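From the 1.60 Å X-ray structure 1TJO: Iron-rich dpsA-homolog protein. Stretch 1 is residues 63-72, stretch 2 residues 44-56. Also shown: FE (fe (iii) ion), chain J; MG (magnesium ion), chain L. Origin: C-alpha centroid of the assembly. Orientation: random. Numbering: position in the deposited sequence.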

# COMPACT_ATOMS: atom_id res chain seq x y z
N LEU A 63 10.87 3.36 25.18
CA LEU A 63 12.23 2.83 25.10
C LEU A 63 12.29 1.46 24.47
O LEU A 63 13.20 1.13 23.72
CB LEU A 63 12.86 2.77 26.47
CG LEU A 63 13.28 4.10 27.05
CD1 LEU A 63 13.45 4.01 28.56
CD2 LEU A 63 14.58 4.53 26.31
N HIS A 64 11.29 0.64 24.74
CA HIS A 64 11.23 -0.69 24.14
C HIS A 64 11.19 -0.56 22.62
O HIS A 64 11.94 -1.25 21.93
CB HIS A 64 9.99 -1.43 24.67
CG HIS A 64 9.75 -2.78 24.09
ND1 HIS A 64 10.44 -3.90 24.49
CD2 HIS A 64 8.84 -3.20 23.18
CE1 HIS A 64 10.00 -4.95 23.81
NE2 HIS A 64 9.02 -4.56 23.02
N LEU A 65 10.38 0.36 22.11
CA LEU A 65 10.24 0.58 20.68
C LEU A 65 11.55 1.13 20.15
O LEU A 65 12.04 0.65 19.11
CB LEU A 65 9.06 1.50 20.42
CG LEU A 65 7.74 0.78 20.72
CD1 LEU A 65 6.57 1.80 20.76
CD2 LEU A 65 7.49 -0.38 19.74
N PHE A 66 12.11 2.14 20.83
CA PHE A 66 13.34 2.77 20.34
C PHE A 66 14.45 1.73 20.25
O PHE A 66 15.21 1.69 19.26
CB PHE A 66 13.77 3.97 21.21
CG PHE A 66 15.20 4.40 20.99
CD1 PHE A 66 15.57 5.06 19.83
CD2 PHE A 66 16.19 4.05 21.87
CE1 PHE A 66 16.93 5.39 19.59
CE2 PHE A 66 17.51 4.36 21.62
CZ PHE A 66 17.86 5.02 20.48
N LEU A 67 14.60 0.94 21.30
CA LEU A 67 15.72 -0.00 21.40
C LEU A 67 15.55 -1.10 20.37
O LEU A 67 16.54 -1.57 19.80
CB LEU A 67 15.90 -0.57 22.81
CG LEU A 67 16.33 0.46 23.86
CD1 LEU A 67 16.03 -0.01 25.29
CD2 LEU A 67 17.82 0.76 23.68
N GLY A 68 14.30 -1.49 20.12
CA GLY A 68 14.06 -2.50 19.07
C GLY A 68 14.47 -1.96 17.68
O GLY A 68 15.12 -2.67 16.91
N GLU A 69 14.09 -0.73 17.36
CA GLU A 69 14.47 -0.05 16.12
C GLU A 69 16.00 0.12 16.05
O GLU A 69 16.61 -0.10 14.99
CB GLU A 69 13.82 1.32 16.02
CG GLU A 69 12.30 1.30 15.87
CD GLU A 69 11.73 2.71 16.00
OE1 GLU A 69 11.96 3.54 15.06
OE2 GLU A 69 11.09 3.04 17.06
N ALA A 70 16.63 0.48 17.15
CA ALA A 70 18.09 0.65 17.20
C ALA A 70 18.78 -0.68 16.92
O ALA A 70 19.78 -0.73 16.22
CB ALA A 70 18.56 1.21 18.50
N ALA A 71 18.26 -1.76 17.48
CA ALA A 71 18.83 -3.07 17.24
C ALA A 71 18.67 -3.47 15.78
O ALA A 71 19.57 -4.07 15.17
CB ALA A 71 18.18 -4.11 18.14
N GLU A 72 17.51 -3.17 15.19
CA GLU A 72 17.31 -3.50 13.78
C GLU A 72 18.32 -2.74 12.91
O GLU A 72 18.86 -3.28 11.95
CB GLU A 72 15.88 -3.14 13.35
CG GLU A 72 15.56 -3.38 11.91
CD GLU A 72 14.08 -3.08 11.63
OE1 GLU A 72 13.75 -1.95 11.17
OE2 GLU A 72 13.26 -3.97 11.91
FE FE J . 11.11 -7.56 20.47
MG MG L . 9.76 -7.51 33.94
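Stretch 2, residues 44-56: LYHQLKKHHWNVE

Stretch 2 packs against stretch 1 as the antiparallel partner in a close helix pair, with a pair of stacked, reciprocally hydrogen-bonded histidines at one end and small and aliphatic side chains filling the rest. Residues 44-54 are helical, in a helix that begins earlier in the chain, and its N-to-C direction makes an angle of 161° with that of helix 63-72; the signed crossing angle is -161°. The axes approach to 8.3 Å, and 599 Å² of surface is buried, both sides summed. Because the helices run in opposite directions, the C-terminal part of stretch 2 meets the beginning of stretch 1: the CA of His-52 lies 4.7 Å from the CA of His-64, and the CA of Tyr-45 lies 4.9 Å from the CA of Ala-71.

The histidine pair is nearly symmetrical. His-52 ND1 donates to His-64 O at 2.7 Å, and His-64 ND1 donates to His-52 O, also at 2.7 Å. Both side chains have chi1 in the t well and chi2 near 80°, and their rings form an offset stack, with centroids 3.9 Å apart and planes inclined by only 10°. Histidine suits this place because one flat ring can stack and donate a hydrogen bond at once. On His-52 the other ring nitrogen remains free for metal, and its NE2 binds the iron at 2.2 Å, alongside waters 2 and 3 and ligands elsewhere in the structure. The CA of Gly-68 lies over the face of the His-52 ring opposite His-64. Glycine fits here because an ideal CB would lie 2.9 Å from His-52 CE1, a clash.

Next to this polar pair, Leu-67 points toward stretch 2 and packs against the backbone at His-51 and His-52 and the side chain of Leu-48. Its CD1 lies 3.7 Å from His-52 N, and its CD2 meets Leu-48 CD2 at 4.0 Å. Leu-48 points back toward stretch 1, where it meets the small side chains of Ala-70 and Ala-71: its CD1 is 3.9 Å from Ala-70 CB, and its CB is 3.9 Å from Ala-71 CB. The methyl of Ala-71 also lies against the aliphatic part of Lys-49, with Ala-71 CB 3.7 Å from Lys-49 CD. The CA-to-CB bond of Lys-49 points away, yet its amino group is linked to stretch 1 through water 1, which accepts from Lys-49 NZ at 3.2 Å and donates to Gly-68 O at 2.8 Å. Farther along, Tyr-45 turns a ring edge to the backbone, placing CD1 3.2 Å from Ala-71 O.

Beyond the histidine pair, Val-55 is the first residue after the helix to leave helical phi/psi, with values of -59°/136°. Its branched side chain still points toward stretch 1, setting CG2 3.9 Å from Leu-63 CD1 and CG1 3.8 Å from His-64 N. The extended Glu-56 then points away, and its OE1 binds magnesium at 2.0 Å.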

# COMPACT_ATOMS: atom_id res chain seq x y z
N LEU A 44 26.85 -4.77 19.97
CA LEU A 44 25.91 -3.68 20.16
C LEU A 44 24.49 -4.19 19.94
O LEU A 44 23.61 -3.99 20.76
CB LEU A 44 26.22 -2.51 19.23
CG LEU A 44 25.16 -1.40 19.26
CD1 LEU A 44 25.11 -0.75 20.64
CD2 LEU A 44 25.42 -0.42 18.11
N TYR A 45 24.30 -4.86 18.81
CA TYR A 45 22.99 -5.42 18.48
C TYR A 45 22.47 -6.28 19.64
O TYR A 45 21.29 -6.15 20.09
CB TYR A 45 23.11 -6.31 17.23
CG TYR A 45 21.93 -7.26 17.00
CD1 TYR A 45 20.76 -6.81 16.45
CD2 TYR A 45 22.04 -8.59 17.34
CE1 TYR A 45 19.71 -7.68 16.23
CE2 TYR A 45 21.01 -9.46 17.19
CZ TYR A 45 19.85 -9.02 16.59
OH TYR A 45 18.81 -9.91 16.41
N HIS A 46 23.32 -7.19 20.13
CA HIS A 46 22.86 -8.10 21.18
C HIS A 46 22.56 -7.39 22.50
O HIS A 46 21.63 -7.77 23.22
CB HIS A 46 23.85 -9.24 21.38
CG HIS A 46 23.62 -10.35 20.42
ND1 HIS A 46 22.51 -11.16 20.51
CD2 HIS A 46 24.31 -10.77 19.33
CE1 HIS A 46 22.54 -12.04 19.52
NE2 HIS A 46 23.61 -11.82 18.79
N GLN A 47 23.28 -6.32 22.79
CA GLN A 47 23.04 -5.57 24.03
C GLN A 47 21.82 -4.65 23.92
O GLN A 47 21.07 -4.49 24.88
CB GLN A 47 24.24 -4.74 24.38
CG GLN A 47 24.14 -4.18 25.79
CD GLN A 47 25.49 -3.92 26.45
OE1 GLN A 47 26.19 -4.86 26.81
NE2 GLN A 47 25.86 -2.65 26.58
N LEU A 48 21.57 -4.15 22.71
CA LEU A 48 20.35 -3.38 22.45
C LEU A 48 19.15 -4.30 22.61
O LEU A 48 18.13 -3.92 23.19
CB LEU A 48 20.38 -2.76 21.05
CG LEU A 48 21.36 -1.63 20.85
CD1 LEU A 48 21.45 -1.22 19.42
CD2 LEU A 48 21.04 -0.40 21.68
N LYS A 49 19.27 -5.51 22.06
CA LYS A 49 18.21 -6.52 22.24
C LYS A 49 17.96 -6.79 23.70
O LYS A 49 16.84 -6.75 24.13
CB LYS A 49 18.53 -7.82 21.52
CG LYS A 49 18.40 -7.79 19.99
CD LYS A 49 17.06 -7.35 19.55
CE LYS A 49 16.03 -8.36 19.66
NZ LYS A 49 15.12 -8.34 18.39
N LYS A 50 19.01 -7.01 24.49
CA LYS A 50 18.87 -7.21 25.92
C LYS A 50 18.08 -6.08 26.56
O LYS A 50 17.17 -6.29 27.34
CB LYS A 50 20.24 -7.23 26.56
CG LYS A 50 20.18 -7.38 28.05
CD LYS A 50 21.59 -7.44 28.60
CE LYS A 50 21.56 -7.62 30.08
NZ LYS A 50 22.91 -7.56 30.76
N HIS A 51 18.49 -4.86 26.29
CA HIS A 51 17.83 -3.70 26.89
C HIS A 51 16.38 -3.52 26.45
O HIS A 51 15.54 -3.15 27.29
CB HIS A 51 18.69 -2.47 26.69
CG HIS A 51 20.03 -2.59 27.36
ND1 HIS A 51 21.11 -1.79 27.04
CD2 HIS A 51 20.45 -3.43 28.33
CE1 HIS A 51 22.14 -2.15 27.78
NE2 HIS A 51 21.77 -3.14 28.58
N HIS A 52 16.12 -3.73 25.15
CA HIS A 52 14.75 -3.84 24.59
C HIS A 52 13.88 -4.85 25.35
O HIS A 52 12.79 -4.56 25.75
CB HIS A 52 14.92 -4.18 23.11
CG HIS A 52 13.70 -4.70 22.41
ND1 HIS A 52 12.70 -3.87 21.95
CD2 HIS A 52 13.41 -5.93 21.95
CE1 HIS A 52 11.83 -4.58 21.25
NE2 HIS A 52 12.22 -5.84 21.25
N TRP A 53 14.40 -6.04 25.63
CA TRP A 53 13.64 -7.06 26.31
C TRP A 53 13.34 -6.68 27.75
O TRP A 53 12.25 -6.95 28.24
CB TRP A 53 14.41 -8.38 26.28
CG TRP A 53 14.65 -8.99 24.91
CD1 TRP A 53 13.82 -8.92 23.77
CD2 TRP A 53 15.76 -9.78 24.53
NE1 TRP A 53 14.42 -9.58 22.74
CE2 TRP A 53 15.59 -10.14 23.17
CE3 TRP A 53 16.88 -10.23 25.19
CZ2 TRP A 53 16.48 -10.94 22.51
CZ3 TRP A 53 17.77 -11.03 24.52
CH2 TRP A 53 17.58 -11.36 23.21
N ASN A 54 14.30 -6.07 28.42
CA ASN A 54 14.26 -5.99 29.86
C ASN A 54 13.76 -4.63 30.37
O ASN A 54 13.42 -4.52 31.54
CB ASN A 54 15.65 -6.27 30.44
CG ASN A 54 16.04 -7.74 30.36
OD1 ASN A 54 15.30 -8.59 30.79
ND2 ASN A 54 17.18 -8.03 29.79
N VAL A 55 13.71 -3.60 29.53
CA VAL A 55 13.39 -2.28 30.01
C VAL A 55 12.02 -2.25 30.69
O VAL A 55 11.03 -2.81 30.18
CB VAL A 55 13.52 -1.15 28.91
CG1 VAL A 55 12.57 -1.40 27.73
CG2 VAL A 55 13.35 0.22 29.54
N GLU A 56 11.97 -1.58 31.82
CA GLU A 56 10.77 -1.42 32.62
C GLU A 56 10.65 -0.00 33.14
O GLU A 56 11.64 0.75 33.20
CB GLU A 56 10.88 -2.37 33.84
CG GLU A 56 10.75 -3.84 33.54
CD GLU A 56 11.06 -4.79 34.71
OE1 GLU A 56 10.90 -6.02 34.49
OE2 GLU A 56 11.50 -4.38 35.81
O HOH W 1 14.65 -5.47 17.00
O HOH W 2 9.49 -6.57 19.96
O HOH W 3 11.81 -7.00 18.35
O HOH W 4 8.38 -8.90 33.47
O HOH W 5 8.52 -7.03 35.42
O HOH W 6 10.92 -8.65 35.36